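Local coordinates for 2-hydroxymethyl glutarate dehydrogenase (Eubacterium barkeri, PDB 3CKY), which catalyses the NAD-dependent interconversion of 2-formylglutarate and (S)-2-hydroxymethylglutarate in nicotinate fermentation, working as a homotetramer of two-domain subunits, at the interface of chains A and B and the interface of chains C and B. Numbering follows the deposited sequence. Chains: chain A/B/C, 2-hydroxymethyl glutarate dehydrogenase.

Contact 1: the interface of chains A and B. Residues chain A 271, 274-275, 291; chain B 291-293.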
# COMPACT_ATOMS: atom_id res chain seq x y z
N GLY A 271 -5.24 -9.34 5.40
CA GLY A 271 -6.66 -9.27 5.73
C GLY A 271 -7.37 -10.60 5.53
O GLY A 271 -8.12 -11.05 6.39
N ALA A 274 -6.30 -12.91 8.17
CA ALA A 274 -7.00 -12.52 9.39
C ALA A 274 -8.42 -13.09 9.44
O ALA A 274 -8.94 -13.40 10.52
CB ALA A 274 -7.04 -11.01 9.52
N MET A 275 -9.04 -13.25 8.27
CA MET A 275 -10.36 -13.84 8.14
C MET A 275 -10.36 -15.38 8.10
O MET A 275 -11.42 -16.01 7.94
CB MET A 275 -11.05 -13.29 6.89
CG MET A 275 -11.38 -11.80 6.99
SD MET A 275 -11.96 -11.17 5.41
CE MET A 275 -13.46 -12.13 5.19
N GLN A 291 -17.07 -9.31 2.21
CA GLN A 291 -17.55 -9.20 3.58
C GLN A 291 -17.77 -7.74 4.02
O GLN A 291 -18.74 -7.44 4.72
CB GLN A 291 -16.59 -9.90 4.56
CG GLN A 291 -16.96 -9.66 6.04
CD GLN A 291 -16.23 -10.57 6.99
OE1 GLN A 291 -16.32 -11.79 6.87
NE2 GLN A 291 -15.51 -9.99 7.95
N GLN B 291 -13.76 -5.84 12.91
CA GLN B 291 -14.63 -6.78 12.22
C GLN B 291 -13.82 -7.81 11.44
O GLN B 291 -14.19 -9.00 11.41
CB GLN B 291 -15.61 -6.06 11.28
CG GLN B 291 -16.46 -7.04 10.46
CD GLN B 291 -17.62 -6.37 9.74
OE1 GLN B 291 -18.56 -5.90 10.37
NE2 GLN B 291 -17.56 -6.36 8.41
N MET B 292 -12.74 -7.35 10.80
CA MET B 292 -11.93 -8.21 9.95
C MET B 292 -11.07 -9.21 10.73
O MET B 292 -10.91 -10.35 10.31
CB MET B 292 -11.05 -7.38 9.04
CG MET B 292 -10.46 -8.17 7.90
SD MET B 292 -9.34 -7.20 6.89
CE MET B 292 -10.37 -5.81 6.41
N THR B 293 -10.51 -8.76 11.85
CA THR B 293 -9.60 -9.58 12.66
C THR B 293 -10.27 -10.34 13.81
O THR B 293 -9.72 -11.32 14.30
CB THR B 293 -8.53 -8.70 13.31
OG1 THR B 293 -9.16 -7.72 14.14
CG2 THR B 293 -7.65 -8.02 12.25
O HOH W 1 -7.84 -12.92 12.92
O HOH W 2 -14.96 -7.24 7.35
O HOH W 3 -19.75 -5.32 6.99
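B:Met292 meets A:Gly271, A:Ala274 and A:Met275 in a two-fold helix-to-helix interface that joins two subunits of the homotetramer through their C-terminal helical regions. The enzyme belongs to the HIBADH-related beta-hydroxyacid dehydrogenases, and in this patch close apolar packing is combined with bridging water. Helix 286-293 of chain B is set against the end of helix 260-274 in chain A. B:Met292, which buries 53 Å² here, supplies the apolar centre. Its CG is anti to the backbone N (chi1 -165°) and the chain runs on extended through chi2, which puts SD beside the chain A helix; the bend at chi3 turns only the methyl CE. There SD lies 3.6 Å from CA of A:Gly271, a residue with no side chain to stand between the sulfur and the helix backbone. The side chain of A:Met275 crosses that of B:Met292 at a slant, and their CG methylenes approach to 3.9 Å. Further along, the methyl CB of A:Ala274 touches the CG2 methyl of B:Thr293 at 4.1 Å.

Water organises the polar margins. Water 1 joins two main-chain carbonyls, lying 2.7 Å from O of A:Ala274 and at similar range from O of B:Thr293. On the other flank the symmetry-related A:Gln291 and B:Gln291 reach towards each other from opposite directions, both extended beyond CG. Their amide planes are turned 69° apart, and the two NE2 groups share water 2. The bond from A:Gln291 NE2 to that water is 2.9 Å long, and B:Gln291 NE2 reaches the same water at equal length. Another hydrogen of B:Gln291 NE2 points almost straight at water 3, with 175° at the hydrogen. Water 3 in turn makes a longer contact of 3.3 Å with the main-chain O of A:Gln291. Two waters on one amide nitrogen probably fix the rotation of the B:Gln291 amide.

Contact 2: the interface of chains C and B. Residues chain C 259-262; chain B 186, 190, 268, 289.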
# COMPACT_ATOMS: atom_id res chain seq x y z
N LEU C 259 -1.84 -3.87 8.36
CA LEU C 259 -1.20 -2.61 8.75
C LEU C 259 -0.90 -1.79 7.49
O LEU C 259 0.27 -1.51 7.16
CB LEU C 259 0.10 -2.90 9.51
CG LEU C 259 0.03 -3.62 10.86
CD1 LEU C 259 1.41 -3.99 11.35
CD2 LEU C 259 -0.68 -2.73 11.89
N PRO C 260 -1.96 -1.40 6.76
CA PRO C 260 -1.78 -0.68 5.49
C PRO C 260 -1.03 0.65 5.60
O PRO C 260 -0.19 0.95 4.75
CB PRO C 260 -3.22 -0.46 5.00
CG PRO C 260 -4.08 -0.63 6.19
CD PRO C 260 -3.38 -1.64 7.05
N MET C 261 -1.35 1.47 6.59
CA MET C 261 -0.67 2.76 6.78
C MET C 261 0.80 2.56 7.11
O MET C 261 1.66 3.27 6.61
CB MET C 261 -1.33 3.57 7.90
CG MET C 261 -2.77 3.94 7.62
SD MET C 261 -3.00 5.03 6.22
CE MET C 261 -2.37 6.59 6.89
N THR C 262 1.07 1.59 7.99
CA THR C 262 2.44 1.25 8.36
C THR C 262 3.22 0.79 7.15
O THR C 262 4.37 1.22 6.96
CB THR C 262 2.45 0.14 9.43
OG1 THR C 262 1.69 0.58 10.57
CG2 THR C 262 3.87 -0.21 9.85
N ALA B 186 -6.27 7.06 11.00
CA ALA B 186 -6.19 5.81 10.28
C ALA B 186 -5.02 4.97 10.80
O ALA B 186 -5.12 3.75 10.93
CB ALA B 186 -6.06 6.09 8.78
N GLU B 190 -5.23 0.96 13.15
CA GLU B 190 -4.51 -0.30 12.97
C GLU B 190 -3.51 -0.56 14.10
O GLU B 190 -3.31 -1.70 14.53
CB GLU B 190 -3.84 -0.36 11.58
CG GLU B 190 -2.67 0.60 11.39
CD GLU B 190 -2.14 0.62 9.97
OE1 GLU B 190 -0.90 0.50 9.80
OE2 GLU B 190 -2.95 0.76 9.02
N ILE B 268 -9.25 3.42 3.54
CA ILE B 268 -9.58 2.81 4.83
C ILE B 268 -10.89 3.39 5.38
O ILE B 268 -11.78 2.65 5.79
CB ILE B 268 -8.44 2.95 5.84
CG1 ILE B 268 -7.19 2.22 5.34
CG2 ILE B 268 -8.87 2.39 7.24
CD1 ILE B 268 -5.88 2.58 6.12
N TRP B 289 -11.04 -2.85 11.14
CA TRP B 289 -10.03 -3.84 11.55
C TRP B 289 -10.56 -4.79 12.61
O TRP B 289 -10.19 -5.97 12.62
CB TRP B 289 -8.75 -3.15 12.04
CG TRP B 289 -8.19 -2.19 11.02
CD1 TRP B 289 -7.89 -0.88 11.21
CD2 TRP B 289 -7.93 -2.47 9.64
NE1 TRP B 289 -7.44 -0.33 10.06
CE2 TRP B 289 -7.47 -1.28 9.07
CE3 TRP B 289 -8.04 -3.61 8.83
CZ2 TRP B 289 -7.09 -1.20 7.71
CZ3 TRP B 289 -7.69 -3.52 7.50
CH2 TRP B 289 -7.22 -2.32 6.95
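OE1 of B:Glu190 is gripped by two donors of C:Thr262, its backbone N and its hydroxyl OG1, in an intersubunit helix cap of this HIBADH-related homotetramer. The hydroxyl bond is the shorter, 2.7 Å from OG1 to OE1, and arrives nearly along the carboxylate C-O direction. The amide N of C:Thr262 comes from the syn side, 24° out of the carboxylate plane. The second oxygen, OE2, accepts the backbone N of C:Met261 at 3.0 Å through its syn lone pair. One carboxylate thus spans consecutive amides in the first turn of helix 260-274, where the helix dipole would probably favour a negative charge. B:Glu190 takes the sterically tight rotamer with CG between its backbone N and carbonyl carbon (chi1 69°), then runs extended to the helix start.

Apolar groups flank this polar centre. CG of C:Pro260, on the ring that begins the helix, lies 3.4 Å from CZ2 of B:Trp289, approaching obliquely over the CZ2-CH2 edge of the six-membered ring rather than its centre, so this is no flat stack. B:Ile268 sends its terminal methyl CD1 between neighbours, 3.7 Å from CG of C:Pro260 and equally near CG of C:Met261. The bend at chi2 of C:Met261 sets its sulfur near CD1 of B:Ile268 and the methyl CB of B:Ala186; the further bend at chi3 directs CE.

About 13 Å separates the centres of the C-alpha atoms of contact 1 and contact 2, so chain B meets two different neighbours within a small region. Equivalent copies of helix 260-274 serve both: the end of chain A's in contact 1, the start of chain C's in contact 2, with B:Ile268 from chain B's. Helix 286-293 of chain B likewise faces chain A with residues 291 to 293 and chain C with B:Trp289. Helix 169-197 holds both B:Glu190 and the Lys174 of its own chain, so contact 2 may help position the active-site helix. Neither contact includes this lysine: their centres lie about 27 Å from A:Lys174 and 16 Å from C:Lys174.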